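Local atomic coordinates of putative P450-like enzyme (Streptomyces himastatinicus ATCC 53653, PDB entry 5Z9J), a protein that binds heme b and probably works as a cytochrome P450-type monooxygenase in microbial secondary metabolism. Residues A45-N50 with L308-G313; F54-M59 with V287-N292; D24-Y29 with E296-V301; T58-P63 with P303-L308. One frame throughout, in Å; residues are numbered along the deposited sequence.

Interaction 1. Residues A45-N50 with L308-G313; sequences AAILSN and LLVWTG. With TAM (tris(hydroxyethyl)aminomethane), chain F.
Ile47 and Leu48, in the last turn of helix 41-48, pack on Leu308, Val310 and Thr312, where strand 307-310 runs into helix 312-315. This is the part of the cytochrome P450 fold in which a short helix lies over a face of the five-stranded mixed sheet beside the heme. The contact is buried and rests on apolar groups. Walking along the helix, Ile47 comes first and aims its CB at the strand. Its CG1 lies anti to the carbonyl carbon (chi1 -76°), and the two branches then serve two neighbours. CD1 meets Leu308 CD2 tip to tip at 3.6 Å, while the Ile47 and Val310 side chains slide past each other in opposite directions, CG2 to CG2 at 3.8 Å. Leu48 follows with a looser fit: its CD2 stands 4.3 Å from Val310 CG1, and its CD1 is 4.4 Å from Thr312 CG2. Val310 thus offers one methyl to each helix residue. Leu48 also leans on Arg289, a heme-binding residue, and the nearest atoms of the Leu48 side chain and the heme are about 5 Å apart. The helix then ends, Ser49 N still bonding back to Ala45 O, and Ser49 OG is hydrogen-bonded to Arg342. Across the way, the chain leaves the strand through an inverse gamma turn centred on Trp311, also the N-cap of the next helix. The Trp311 indole belongs instead to the pocket of the bound tris(hydroxyethyl)aminomethane, with NE1 hydrogen-bonded to Asn37. There the C3 atom of that molecule sits over one ring face, displaced toward the rim, 3.4 Å from Trp311 CZ2.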
# COMPACT_ATOMS: atom_id res chain seq x y z
N ALA A 45 -12.88 -8.52 8.74
CA ALA A 45 -13.87 -7.75 7.97
C ALA A 45 -14.77 -6.96 8.91
O ALA A 45 -15.01 -5.77 8.71
CB ALA A 45 -14.70 -8.69 7.09
N ALA A 46 -15.28 -7.63 9.95
CA ALA A 46 -16.12 -6.93 10.91
C ALA A 46 -15.36 -5.81 11.63
O ALA A 46 -15.93 -4.78 11.92
CB ALA A 46 -16.68 -7.87 11.90
N ILE A 47 -14.10 -6.05 11.98
CA ILE A 47 -13.30 -5.08 12.69
C ILE A 47 -13.12 -3.82 11.84
O ILE A 47 -13.25 -2.69 12.34
CB ILE A 47 -11.90 -5.65 13.10
CG1 ILE A 47 -12.03 -6.59 14.31
CG2 ILE A 47 -10.90 -4.51 13.44
CD1 ILE A 47 -10.79 -7.44 14.58
N LEU A 48 -12.82 -4.03 10.56
CA LEU A 48 -12.58 -2.91 9.61
C LEU A 48 -13.89 -2.11 9.42
O LEU A 48 -13.82 -0.91 9.18
CB LEU A 48 -12.05 -3.45 8.27
CG LEU A 48 -10.69 -4.14 8.30
CD1 LEU A 48 -10.34 -4.70 6.92
CD2 LEU A 48 -9.56 -3.15 8.74
N SER A 49 -15.05 -2.78 9.54
CA SER A 49 -16.35 -2.10 9.40
C SER A 49 -16.88 -1.48 10.70
O SER A 49 -17.99 -0.95 10.74
CB SER A 49 -17.39 -3.08 8.84
OG SER A 49 -16.92 -3.60 7.63
N ASN A 50 -16.11 -1.59 11.76
CA ASN A 50 -16.49 -1.02 13.02
C ASN A 50 -15.47 0.00 13.48
O ASN A 50 -14.77 -0.23 14.48
CB ASN A 50 -16.64 -2.14 14.06
CG ASN A 50 -17.32 -1.67 15.32
OD1 ASN A 50 -17.49 -0.46 15.52
ND2 ASN A 50 -17.72 -2.60 16.17
N LEU A 308 -4.28 -3.51 18.02
CA LEU A 308 -4.71 -4.71 17.31
C LEU A 308 -4.26 -4.68 15.86
O LEU A 308 -4.56 -3.73 15.09
CB LEU A 308 -6.23 -4.87 17.43
CG LEU A 308 -6.88 -6.09 16.76
CD1 LEU A 308 -6.50 -7.30 17.53
CD2 LEU A 308 -8.41 -5.96 16.79
N LEU A 309 -3.50 -5.72 15.51
CA LEU A 309 -3.04 -5.96 14.16
C LEU A 309 -4.00 -6.87 13.45
O LEU A 309 -4.15 -8.04 13.81
CB LEU A 309 -1.65 -6.59 14.16
CG LEU A 309 -0.63 -5.65 14.81
CD1 LEU A 309 0.79 -6.17 14.66
CD2 LEU A 309 -0.78 -4.21 14.33
N VAL A 310 -4.66 -6.31 12.44
CA VAL A 310 -5.60 -7.00 11.60
C VAL A 310 -4.83 -7.60 10.40
O VAL A 310 -4.38 -6.84 9.50
CB VAL A 310 -6.70 -6.06 11.12
CG1 VAL A 310 -7.61 -6.75 10.14
CG2 VAL A 310 -7.44 -5.44 12.29
N TRP A 311 -4.63 -8.93 10.39
CA TRP A 311 -3.81 -9.54 9.33
C TRP A 311 -4.66 -9.90 8.10
O TRP A 311 -5.16 -11.02 7.95
CB TRP A 311 -3.01 -10.72 9.86
CG TRP A 311 -2.02 -10.27 10.88
CD1 TRP A 311 -2.12 -10.39 12.25
CD2 TRP A 311 -0.77 -9.58 10.63
NE1 TRP A 311 -1.01 -9.81 12.86
CE2 TRP A 311 -0.17 -9.33 11.90
CE3 TRP A 311 -0.10 -9.17 9.47
CZ2 TRP A 311 1.07 -8.67 12.02
CZ3 TRP A 311 1.12 -8.52 9.60
CH2 TRP A 311 1.69 -8.27 10.86
N THR A 312 -4.86 -8.90 7.25
CA THR A 312 -5.57 -9.01 6.02
C THR A 312 -4.87 -10.07 5.16
O THR A 312 -5.56 -10.85 4.47
CB THR A 312 -5.60 -7.64 5.29
OG1 THR A 312 -4.26 -7.17 5.21
CG2 THR A 312 -6.45 -6.65 6.06
N GLY A 313 -3.53 -10.17 5.23
CA GLY A 313 -2.88 -11.23 4.45
C GLY A 313 -3.34 -12.62 4.91
O GLY A 313 -3.59 -13.53 4.12
C TAM F . 3.22 -12.06 14.32
C1 TAM F . 2.80 -13.36 15.12
C2 TAM F . 4.49 -12.28 13.48
C3 TAM F . 2.04 -11.60 13.41
C4 TAM F . 3.36 -14.63 14.49
C5 TAM F . 4.82 -10.98 12.76
C6 TAM F . 1.45 -12.72 12.52
N TAM F . 3.48 -10.96 15.25
O4 TAM F . 4.60 -14.98 15.09
O5 TAM F . 4.47 -9.90 13.65
O6 TAM F . 2.39 -13.07 11.53

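Interaction 2. Residues F54-M59 with V287-N292; sequences FSSDTM and VGRATN. With HEM (protoporphyrin IX containing Fe), chain E.
Arg289 NH1, in the guanidinium that the Ser56 hydroxyl faces, is held by two oxygens. Arg289 NH1 donates to O1A of a heme propionate at 2.9 Å. The second bond runs from Arg289 NH1 to Gly288 O, also at 2.9 Å. The Gly288 oxygen lies in the guanidinium plane, although NH1 stands 37° above the plane of that carbonyl. Arg289 NH2 reaches the second propionate oxygen, O2A, at 2.7 Å, so the guanidinium meets the carboxylate through two nitrogens, and its positive charge probably offsets that of the propionate. Ser56 OG sits over the centre of the group, 3.1 Å above its plane. A bend at chi2 (-64°) turns CD toward the carbonyl oxygens of Ser55 and Phe54. The bonds to the propionate and to Gly288 O set the rotation of the guanidinium. The backbone behind it is antiparallel. Ser55 and Ala290 form a hydrogen-bonded pair, Ser55 N to Ala290 O at 2.7 Å and Ala290 N to Ser55 O at 2.8 Å. Next to it Phe54 and Thr291 form a non-hydrogen-bonded pair whose side chains lie side by side, pointing the same way, with Phe54 CE1 3.7 Å from Thr291 CG2. Where the strand ends, Ser55 OG accepts from Asp57 N in an ST turn and also bonds to Asp79. Thr58 then folds its CG2 over the Gly288-Arg289 peptide. Strand 54-55 is one of the two outermost strands of the five-stranded sheet, with strand 307-310 on the far side of strand 287-291; helix 41-48 covers Phe54 through Ile47 and Arg289 through Leu48.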
# COMPACT_ATOMS: atom_id res chain seq x y z
N PHE A 54 -13.04 0.23 16.66
CA PHE A 54 -11.64 -0.04 16.31
C PHE A 54 -10.99 1.13 15.58
O PHE A 54 -11.02 1.21 14.36
CB PHE A 54 -11.54 -1.31 15.49
CG PHE A 54 -11.99 -2.55 16.26
CD1 PHE A 54 -11.13 -3.19 17.16
CD2 PHE A 54 -13.27 -3.03 16.12
CE1 PHE A 54 -11.56 -4.35 17.88
CE2 PHE A 54 -13.72 -4.17 16.84
CZ PHE A 54 -12.86 -4.82 17.71
N SER A 55 -10.36 2.00 16.35
CA SER A 55 -9.81 3.24 15.83
C SER A 55 -8.61 3.03 14.91
O SER A 55 -7.79 2.16 15.10
CB SER A 55 -9.42 4.14 17.01
OG SER A 55 -8.80 5.32 16.57
N SER A 56 -8.49 3.91 13.93
CA SER A 56 -7.32 3.93 13.06
C SER A 56 -6.28 4.92 13.59
O SER A 56 -5.19 5.05 13.03
CB SER A 56 -7.75 4.29 11.65
OG SER A 56 -8.43 3.19 11.06
N ASP A 57 -6.61 5.63 14.66
CA ASP A 57 -5.64 6.55 15.27
C ASP A 57 -4.79 5.80 16.27
O ASP A 57 -4.98 5.94 17.48
CB ASP A 57 -6.34 7.74 15.92
CG ASP A 57 -5.35 8.76 16.50
OD1 ASP A 57 -4.15 8.68 16.21
OD2 ASP A 57 -5.78 9.63 17.28
N THR A 58 -3.85 4.99 15.79
CA THR A 58 -3.09 4.10 16.67
C THR A 58 -2.09 4.83 17.57
O THR A 58 -1.72 4.31 18.65
CB THR A 58 -2.35 3.04 15.85
OG1 THR A 58 -1.58 3.68 14.82
CG2 THR A 58 -3.34 2.06 15.20
N MET A 59 -1.65 6.01 17.14
CA MET A 59 -0.72 6.85 17.91
C MET A 59 -1.32 7.30 19.24
O MET A 59 -0.60 7.73 20.16
CB MET A 59 -0.30 8.09 17.08
CG MET A 59 0.86 8.87 17.70
SD MET A 59 1.50 10.29 16.75
CE MET A 59 0.11 11.43 16.77
N VAL A 287 -3.01 -4.37 8.90
CA VAL A 287 -3.20 -2.98 9.28
C VAL A 287 -3.48 -2.88 10.77
O VAL A 287 -4.07 -3.82 11.38
CB VAL A 287 -4.35 -2.29 8.49
CG1 VAL A 287 -4.07 -2.33 6.97
CG2 VAL A 287 -5.67 -2.92 8.77
N GLY A 288 -3.07 -1.74 11.35
CA GLY A 288 -3.19 -1.49 12.77
C GLY A 288 -4.47 -0.80 13.16
O GLY A 288 -5.04 0.01 12.42
N ARG A 289 -4.95 -1.18 14.34
CA ARG A 289 -6.16 -0.60 14.88
C ARG A 289 -5.97 -0.48 16.38
O ARG A 289 -5.20 -1.24 16.96
CB ARG A 289 -7.37 -1.48 14.53
CG ARG A 289 -7.76 -1.48 13.05
CD ARG A 289 -8.20 -0.11 12.59
NE ARG A 289 -8.82 -0.02 11.27
CZ ARG A 289 -8.15 0.15 10.13
NH1 ARG A 289 -6.83 0.17 10.12
NH2 ARG A 289 -8.80 0.27 8.99
N ALA A 290 -6.66 0.46 17.00
CA ALA A 290 -6.59 0.65 18.45
C ALA A 290 -7.97 0.54 18.99
O ALA A 290 -8.88 1.15 18.42
CB ALA A 290 -5.97 2.02 18.81
N THR A 291 -8.16 -0.26 20.04
CA THR A 291 -9.48 -0.44 20.65
C THR A 291 -9.86 0.74 21.55
O THR A 291 -9.10 1.11 22.45
CB THR A 291 -9.60 -1.79 21.47
OG1 THR A 291 -8.64 -1.86 22.52
CG2 THR A 291 -9.40 -2.99 20.57
N ASN A 292 -11.04 1.31 21.30
CA ASN A 292 -11.58 2.42 22.08
C ASN A 292 -12.31 1.95 23.34
O ASN A 292 -12.46 2.72 24.30
CB ASN A 292 -12.54 3.25 21.21
CG ASN A 292 -11.80 4.14 20.19
OD1 ASN A 292 -10.60 4.33 20.29
ND2 ASN A 292 -12.53 4.72 19.27
CHA HEM E . -6.02 2.78 1.84
CHB HEM E . -3.88 -1.10 -0.01
CHC HEM E . -2.61 1.57 -3.84
CHD HEM E . -3.87 5.58 -1.57
C1A HEM E . -5.61 1.47 1.72
C2A HEM E . -5.86 0.35 2.63
C3A HEM E . -5.28 -0.73 2.10
C4A HEM E . -4.63 -0.33 0.85
CMA HEM E . -5.28 -2.14 2.71
CAA HEM E . -6.66 0.39 3.94
CBA HEM E . -5.82 0.98 5.09
CGA HEM E . -6.49 0.76 6.45
O1A HEM E . -5.86 1.04 7.51
O2A HEM E . -7.65 0.34 6.54
C1B HEM E . -3.42 -0.72 -1.24
C2B HEM E . -2.90 -1.63 -2.23
C3B HEM E . -2.55 -0.90 -3.29
C4B HEM E . -2.82 0.50 -2.98
CMB HEM E . -2.82 -3.15 -2.00
CAB HEM E . -1.94 -1.32 -4.63
CBB HEM E . -1.71 -2.59 -4.97
C1C HEM E . -2.86 2.90 -3.60
C2C HEM E . -2.61 4.04 -4.53
C3C HEM E . -2.97 5.13 -3.88
C4C HEM E . -3.41 4.74 -2.56
CMC HEM E . -2.09 3.87 -5.96
CAC HEM E . -2.95 6.63 -4.26
CBC HEM E . -2.59 7.09 -5.45
C1D HEM E . -4.52 5.19 -0.44
C2D HEM E . -5.01 6.10 0.55
C3D HEM E . -5.69 5.23 1.58
C4D HEM E . -5.54 3.87 1.14
CMD HEM E . -4.89 7.65 0.57
CAD HEM E . -6.34 5.72 2.88
CBD HEM E . -7.82 5.97 2.69
CGD HEM E . -8.43 6.25 4.05
O1D HEM E . -7.78 6.00 5.10
O2D HEM E . -9.60 6.71 4.10
NA HEM E . -4.87 1.00 0.67
NB HEM E . -3.33 0.58 -1.72
NC HEM E . -3.32 3.41 -2.44
ND HEM E . -4.87 3.88 -0.09
FE HEM E . -4.23 2.25 -0.95

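Interaction 3. Residues D24-Y29 with E296-V301; sequences DKIVDY and EVAGTV
Val27 drives its CG2 methyl into the bend of the hairpin that joins strands 295-297 and 300-302. CG2 lies 3.5 Å from Val297 CG1, tighter than usual for two carbons, and 3.3 Å from the Val297 carbonyl O; the two valines cross at about a right angle. The other methyl, CG1, lies anti to the backbone N (chi1 179°) and touches Thr300 CG2 at 4.0 Å. Beside it Ile26 sets CG2 against Ala298 CB at 3.7 Å. An alanine at Val27 would probably open a gap against the hairpin, leaving Val297 CG1 and Thr300 CG2 without the methyls that now meet them. What presents these groups is a type I' beta turn from Val297 to Thr300, with Ala298 and Gly299 both at positive phi. The turn's own bond, Thr300 N to Val297 O, is weak; the return bond, Val297 N to Thr300 O at 2.7 Å, holds the hairpin closed. On the other side, strand 27-30 is held to strand 35-38 by backbone bonds, and Asp28 turns away to bond Asn37 and Tyr39. Trp36 of that strand touches both Val27 and Thr300. The match is one of methyl groups rather than bonds, implying that the hairpin is held against residues 26-27 mainly by apolar packing.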
# COMPACT_ATOMS: atom_id res chain seq x y z
N ASP A 24 -3.21 -21.08 14.68
CA ASP A 24 -3.70 -21.96 15.73
C ASP A 24 -4.92 -21.35 16.43
O ASP A 24 -5.85 -22.06 16.79
CB ASP A 24 -2.59 -22.26 16.73
CG ASP A 24 -1.40 -22.92 16.07
OD1 ASP A 24 -1.59 -23.57 15.01
OD2 ASP A 24 -0.27 -22.78 16.60
N LYS A 25 -4.88 -20.04 16.63
CA LYS A 25 -6.02 -19.31 17.18
C LYS A 25 -6.33 -18.14 16.25
O LYS A 25 -5.44 -17.53 15.66
CB LYS A 25 -5.76 -18.76 18.61
CG LYS A 25 -4.52 -19.27 19.39
CD LYS A 25 -4.34 -20.79 19.53
CE LYS A 25 -2.93 -21.10 20.07
NZ LYS A 25 -2.54 -22.53 19.95
N ILE A 26 -7.61 -17.82 16.14
CA ILE A 26 -8.04 -16.73 15.29
C ILE A 26 -7.47 -15.44 15.86
O ILE A 26 -7.04 -14.58 15.10
CB ILE A 26 -9.58 -16.66 15.21
CG1 ILE A 26 -10.17 -17.97 14.65
CG2 ILE A 26 -10.03 -15.46 14.38
CD1 ILE A 26 -11.65 -18.22 15.07
N VAL A 27 -7.47 -15.35 17.19
CA VAL A 27 -6.92 -14.20 17.93
C VAL A 27 -5.86 -14.61 18.94
O VAL A 27 -6.05 -15.57 19.68
CB VAL A 27 -8.03 -13.44 18.71
CG1 VAL A 27 -7.44 -12.28 19.49
CG2 VAL A 27 -9.14 -12.96 17.80
N ASP A 28 -4.73 -13.90 18.97
CA ASP A 28 -3.73 -14.14 20.02
C ASP A 28 -3.12 -12.82 20.50
O ASP A 28 -3.42 -11.73 19.96
CB ASP A 28 -2.61 -15.13 19.59
CG ASP A 28 -1.64 -14.58 18.53
OD1 ASP A 28 -1.28 -13.37 18.54
OD2 ASP A 28 -1.20 -15.37 17.67
N TYR A 29 -2.34 -12.92 21.56
CA TYR A 29 -1.66 -11.77 22.15
C TYR A 29 -0.14 -11.99 22.07
O TYR A 29 0.36 -13.08 22.34
CB TYR A 29 -2.11 -11.58 23.61
CG TYR A 29 -1.49 -10.40 24.34
CD1 TYR A 29 -1.85 -9.10 24.04
CD2 TYR A 29 -0.53 -10.60 25.33
CE1 TYR A 29 -1.30 -8.04 24.71
CE2 TYR A 29 0.03 -9.55 26.00
CZ TYR A 29 -0.35 -8.27 25.69
OH TYR A 29 0.23 -7.21 26.36
N GLU A 296 -15.14 -8.16 22.31
CA GLU A 296 -15.00 -9.59 22.13
C GLU A 296 -14.73 -9.88 20.63
O GLU A 296 -15.50 -9.49 19.76
CB GLU A 296 -16.25 -10.32 22.62
CG GLU A 296 -16.37 -11.73 22.13
CD GLU A 296 -17.49 -12.49 22.81
OE1 GLU A 296 -18.36 -11.86 23.47
OE2 GLU A 296 -17.47 -13.74 22.74
N VAL A 297 -13.63 -10.59 20.35
CA VAL A 297 -13.26 -10.96 18.99
C VAL A 297 -12.91 -12.44 18.90
O VAL A 297 -11.93 -12.88 19.50
CB VAL A 297 -12.03 -10.16 18.48
CG1 VAL A 297 -11.65 -10.63 17.09
CG2 VAL A 297 -12.29 -8.66 18.51
N ALA A 298 -13.71 -13.18 18.12
CA ALA A 298 -13.57 -14.63 18.00
C ALA A 298 -13.53 -15.24 19.38
O ALA A 298 -12.65 -16.03 19.70
CB ALA A 298 -12.32 -15.00 17.21
N GLY A 299 -14.48 -14.82 20.21
CA GLY A 299 -14.64 -15.33 21.57
C GLY A 299 -13.49 -15.02 22.52
O GLY A 299 -13.37 -15.65 23.59
N THR A 300 -12.78 -13.92 22.23
CA THR A 300 -11.62 -13.49 23.00
C THR A 300 -11.87 -12.05 23.40
O THR A 300 -12.26 -11.23 22.57
CB THR A 300 -10.28 -13.59 22.18
OG1 THR A 300 -10.09 -14.94 21.74
CG2 THR A 300 -9.08 -13.19 23.00
N VAL A 301 -11.66 -11.74 24.68
CA VAL A 301 -11.95 -10.40 25.17
C VAL A 301 -10.70 -9.52 24.99
O VAL A 301 -9.61 -9.82 25.46
CB VAL A 301 -12.37 -10.40 26.66
CG1 VAL A 301 -12.63 -8.97 27.14
CG2 VAL A 301 -13.63 -11.26 26.89

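Interaction 4. Residues T58-P63 with P303-L308; sequences TMRLDP and PKDQLL
The guanidinium of Arg60 carries Leu61 CD2 over one face, offset toward the rim and 3.7 Å above the plane, while Asp305 OD1 lies at its edge, in plane. This salt bridge is end-on, with both donors on a single oxygen: NH1 at 2.8 Å and NH2 at 2.9 Å from Asp305 OD1. The two planes are 63° apart; NH1 meets OD1 from above the carboxylate plane, 51° out of it, and NH2 from nearer that plane on the anti side. The Arg60 chain is extended through chi1 and chi2, and a bend at chi3 (72°) turns NE out of that line. Next to it, Leu61 CD1 presses on the backbone, 3.3 Å from Gln306 C, and lies 4.1 Å from Leu307 CB. Leu307 CD1 in turn reaches Thr58 CG2 at 4.0 Å. Asp305, in left-handed backbone conformation, is held by backbone bonding to Thr291, whose OG1 also binds Pro303 O and Gln306 N. An alanine in place of Arg60 would probably leave the Asp305 carboxylate without its mate and Leu61 CD2 without the flat group beside it. A salt bridge beside a leucine that packs on the opposing backbone thus joins the 3-10 turn after strand 54-55 to the lead-in of strand 307-310 at the protein surface, where solvent is likely to weaken the electrostatic gain.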
# COMPACT_ATOMS: atom_id res chain seq x y z
N THR A 58 -3.85 4.99 15.79
CA THR A 58 -3.09 4.10 16.67
C THR A 58 -2.09 4.83 17.57
O THR A 58 -1.72 4.31 18.65
CB THR A 58 -2.35 3.04 15.85
OG1 THR A 58 -1.58 3.68 14.82
CG2 THR A 58 -3.34 2.06 15.20
N MET A 59 -1.65 6.01 17.14
CA MET A 59 -0.72 6.85 17.91
C MET A 59 -1.32 7.30 19.24
O MET A 59 -0.60 7.73 20.16
CB MET A 59 -0.30 8.09 17.08
CG MET A 59 0.86 8.87 17.70
SD MET A 59 1.50 10.29 16.75
CE MET A 59 0.11 11.43 16.77
N ARG A 60 -2.64 7.28 19.33
CA ARG A 60 -3.31 7.58 20.61
C ARG A 60 -2.72 6.70 21.75
O ARG A 60 -2.64 7.14 22.89
CB ARG A 60 -4.82 7.37 20.50
CG ARG A 60 -5.57 7.64 21.81
CD ARG A 60 -7.10 7.48 21.72
NE ARG A 60 -7.51 6.07 21.59
CZ ARG A 60 -7.77 5.26 22.63
NH1 ARG A 60 -7.62 5.69 23.86
NH2 ARG A 60 -8.16 4.00 22.43
N LEU A 61 -2.26 5.50 21.43
CA LEU A 61 -1.82 4.57 22.48
C LEU A 61 -0.34 4.69 22.82
O LEU A 61 0.14 4.06 23.75
CB LEU A 61 -2.08 3.12 22.06
CG LEU A 61 -3.47 2.72 21.56
CD1 LEU A 61 -3.52 1.19 21.35
CD2 LEU A 61 -4.54 3.17 22.52
N ASP A 62 0.38 5.52 22.07
CA ASP A 62 1.82 5.63 22.28
C ASP A 62 2.07 6.50 23.49
O ASP A 62 1.40 7.52 23.67
CB ASP A 62 2.50 6.23 21.04
CG ASP A 62 2.50 5.30 19.84
OD1 ASP A 62 2.30 4.08 20.03
OD2 ASP A 62 2.70 5.79 18.69
N PRO A 63 3.06 6.13 24.31
CA PRO A 63 3.39 6.96 25.47
C PRO A 63 3.97 8.29 25.00
O PRO A 63 3.88 9.27 25.75
CB PRO A 63 4.42 6.12 26.24
CG PRO A 63 5.01 5.25 25.23
CD PRO A 63 3.95 4.97 24.20
N PRO A 303 -9.15 -5.86 25.86
CA PRO A 303 -9.42 -4.67 26.66
C PRO A 303 -9.41 -3.39 25.82
O PRO A 303 -9.02 -3.39 24.67
CB PRO A 303 -8.27 -4.65 27.69
CG PRO A 303 -7.78 -6.09 27.74
CD PRO A 303 -7.98 -6.61 26.34
N LYS A 304 -9.92 -2.33 26.44
CA LYS A 304 -9.81 -0.95 26.03
C LYS A 304 -8.35 -0.60 25.72
O LYS A 304 -7.44 -1.23 26.24
CB LYS A 304 -10.35 -0.04 27.15
CG LYS A 304 -10.65 1.41 26.76
CD LYS A 304 -11.04 2.28 27.97
CE LYS A 304 -9.98 2.29 29.08
NZ LYS A 304 -10.30 3.23 30.20
N ASP A 305 -8.14 0.35 24.82
CA ASP A 305 -6.82 0.93 24.57
C ASP A 305 -5.71 -0.06 24.21
O ASP A 305 -4.59 0.07 24.69
CB ASP A 305 -6.37 1.73 25.79
CG ASP A 305 -7.37 2.80 26.17
OD1 ASP A 305 -8.06 3.30 25.27
OD2 ASP A 305 -7.44 3.17 27.37
N GLN A 306 -6.02 -1.05 23.38
CA GLN A 306 -5.03 -2.03 22.95
C GLN A 306 -4.73 -1.86 21.47
O GLN A 306 -5.58 -1.41 20.70
CB GLN A 306 -5.50 -3.46 23.22
CG GLN A 306 -5.65 -3.87 24.69
CD GLN A 306 -4.37 -3.77 25.47
OE1 GLN A 306 -3.40 -4.46 25.17
NE2 GLN A 306 -4.38 -2.95 26.53
N LEU A 307 -3.50 -2.18 21.09
CA LEU A 307 -3.11 -2.19 19.69
C LEU A 307 -3.49 -3.55 19.08
O LEU A 307 -3.06 -4.59 19.58
CB LEU A 307 -1.61 -1.95 19.55
CG LEU A 307 -1.01 -1.94 18.14
CD1 LEU A 307 -1.62 -0.82 17.29
CD2 LEU A 307 0.51 -1.75 18.21
N LEU A 308 -4.28 -3.51 18.02
CA LEU A 308 -4.71 -4.71 17.31
C LEU A 308 -4.26 -4.68 15.86
O LEU A 308 -4.56 -3.73 15.09
CB LEU A 308 -6.23 -4.87 17.43
CG LEU A 308 -6.88 -6.09 16.76
CD1 LEU A 308 -6.50 -7.30 17.53
CD2 LEU A 308 -8.41 -5.96 16.79

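From the N terminus, the chain first commits residues 24-29, whose partner is the hairpin at 296-301: interaction 3 closes a loop of more than 260 residues. Helix 41-48 then enters interaction 1, and because its mate, 308-313, lies beyond the hairpin, interactions 1 and 3 cross. Strand 54-55 opens interaction 2, nested inside both. The turn that follows shares Thr58 and Met59 between interactions 2 and 4; interaction 4 is nested within interaction 1 but crosses interaction 3. Most of the helical body lies inside these loops. Interaction 3 joins edge strand 27-30 to the hairpin, while the other three join helix 41-48, strand 54-55 and the turn after it to strands 287-291 and 307-310.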